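Local coordinates for naphthalene dioxygenase large subunit (Rhodococcus sp., PDB 2B1X), which is the large subunit of a Rieske-type, ring-hydroxylating oxygenase, carrying a [2Fe-2S] cluster in one domain and a mononuclear iron site in its catalytic domain, at residues T217-T220 with H221-M224. Sequence-based numbering, arbitrary orientation.
With FE (Fe (III) ion), chain G.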
loop_
_atom_site.group_PDB
_atom_site.type_symbol
_atom_site.label_atom_id
_atom_site.label_comp_id
_atom_site.label_asym_id
_atom_site.label_seq_id
_atom_site.Cartn_x
_atom_site.Cartn_y
_atom_site.Cartn_z
ATOM N N THR A 217 18.614 -14.526 -24.194
ATOM C CA THR A 217 17.644 -15.064 -25.154
ATOM C C THR A 217 17.449 -16.568 -24.991
ATOM O O THR A 217 16.321 -16.999 -24.838
ATOM C CB THR A 217 18.083 -14.761 -26.579
ATOM O OG1 THR A 217 18.111 -13.352 -26.781
ATOM C CG2 THR A 217 17.030 -15.252 -27.592
ATOM N N MET A 218 18.543 -17.351 -24.933
ATOM C CA MET A 218 18.423 -18.834 -24.944
ATOM C C MET A 218 17.598 -19.407 -23.765
ATOM O O MET A 218 16.845 -20.359 -23.946
ATOM C CB MET A 218 19.785 -19.528 -25.035
ATOM C CG MET A 218 20.710 -19.065 -26.184
ATOM S SD MET A 218 22.350 -19.984 -26.067
ATOM C CE MET A 218 23.234 -18.895 -24.910
ATOM N N MET A 219 17.769 -18.843 -22.562
ATOM C CA MET A 219 16.997 -19.300 -21.405
ATOM C C MET A 219 15.727 -18.477 -21.120
ATOM O O MET A 219 14.624 -19.040 -21.040
ATOM C CB MET A 219 17.855 -19.408 -20.168
ATOM C CG MET A 219 17.111 -20.071 -18.981
ATOM S SD MET A 219 17.022 -21.887 -19.200
ATOM C CE MET A 219 15.664 -22.079 -20.125
ATOM N N THR A 220 15.867 -17.152 -20.987
ATOM C CA THR A 220 14.690 -16.316 -20.698
ATOM C C THR A 220 13.598 -16.498 -21.749
ATOM O O THR A 220 12.387 -16.533 -21.443
ATOM C CB THR A 220 15.063 -14.807 -20.622
ATOM O OG1 THR A 220 15.964 -14.593 -19.520
ATOM C CG2 THR A 220 13.826 -13.967 -20.239
ATOM N N HIS A 221 14.028 -16.578 -22.998
ATOM C CA HIS A 221 13.108 -16.668 -24.111
ATOM C C HIS A 221 13.055 -18.039 -24.784
ATOM O O HIS A 221 12.679 -18.154 -25.968
ATOM C CB HIS A 221 13.419 -15.543 -25.108
ATOM C CG HIS A 221 13.354 -14.188 -24.484
ATOM N ND1 HIS A 221 12.267 -13.777 -23.741
ATOM C CD2 HIS A 221 14.261 -13.180 -24.425
ATOM C CE1 HIS A 221 12.504 -12.567 -23.261
ATOM N NE2 HIS A 221 13.703 -12.183 -23.658
ATOM N N ARG A 222 13.395 -19.070 -24.009
ATOM C CA ARG A 222 13.331 -20.446 -24.431
ATOM C C ARG A 222 11.948 -20.831 -24.972
ATOM O O ARG A 222 11.870 -21.543 -25.971
ATOM C CB ARG A 222 13.700 -21.372 -23.277
ATOM C CG ARG A 222 13.775 -22.861 -23.643
ATOM C CD ARG A 222 14.672 -23.194 -24.841
ATOM N NE ARG A 222 14.424 -24.556 -25.322
ATOM C CZ ARG A 222 15.066 -25.147 -26.325
ATOM N NH1 ARG A 222 15.999 -24.503 -27.010
ATOM N NH2 ARG A 222 14.757 -26.400 -26.636
ATOM N N SER A 223 10.872 -20.369 -24.324
ATOM C CA SER A 223 9.516 -20.606 -24.834
ATOM C C SER A 223 9.360 -20.106 -26.267
ATOM O O SER A 223 8.694 -20.747 -27.082
ATOM C CB SER A 223 8.478 -19.928 -23.947
ATOM O OG SER A 223 8.621 -18.515 -24.001
ATOM N N MET A 224 9.933 -18.938 -26.554
ATOM C CA MET A 224 9.826 -18.328 -27.877
ATOM C C MET A 224 10.731 -19.013 -28.907
ATOM O O MET A 224 10.381 -19.082 -30.085
ATOM C CB MET A 224 10.090 -16.808 -27.809
ATOM C CG MET A 224 9.137 -16.027 -26.874
ATOM S SD MET A 224 7.388 -16.305 -27.255
ATOM C CE MET A 224 7.069 -15.029 -28.453
HETATM FE FE FE G . 14.614 -10.296 -23.238
HETATM O O HOH W 1 17.299 -22.005 -26.254
HETATM O O HOH W 2 10.780 -18.508 -21.976
HETATM O O HOH W 3 15.021 -9.843 -25.366
HETATM O O HOH W 4 15.107 -8.080 -23.048
#
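The mononuclear iron site of the catalytic domain takes its ligand His221 from the turn between helices 217-220 and 222-227, where the His221 ring packs against Thr220. NE2 of His221 binds the iron (III) ion at 2.1 Å. His216 and Asp372 are the other protein ligands, and waters 3 and 4 also bind the metal. The CG2 methyl of Thr220 lies over one face of the His221 imidazole, 3.8 Å from its centroid, in a CH-pi contact set toward the rim. With OG1 of Thr220 beside the backbone N (chi1 -64°), CG2 is the branch that points away from that N and lies over the ring face. OG1 has two acceptors within hydrogen-bonding range, the carbonyl oxygens of Tyr110 and Pro109 in a second copy of this subunit, which must share its one proton. Tyr110 there belongs to the pocket of the [2Fe-2S] cluster, so the residue beside the iron ligand also meets the neighbour's Rieske domain.

The backbone carries the chain round the turn. His221 N donates to Thr217 O at 3.0 Å, with the donor tilted from the carbonyl plane. Arg222 N reaches Met219 O at 3.2 Å; its N-H points almost straight at the oxygen but comes from above the carbonyl plane. Met219 O also accepts a bond from Trp87 of the small subunit. His221 leaves helical geometry and is the N-cap residue of the next helix.

On the flank of the turn, the bent Met219 chain brings CE to 3.8 Å from Arg222 CB. The guanidinium of Arg222 forms a salt bridge with Glu226. Arg222 NH1 donates to water 1 at 2.9 Å, in the plane of the guanidinium at its edge, and that water donates to Met218 O.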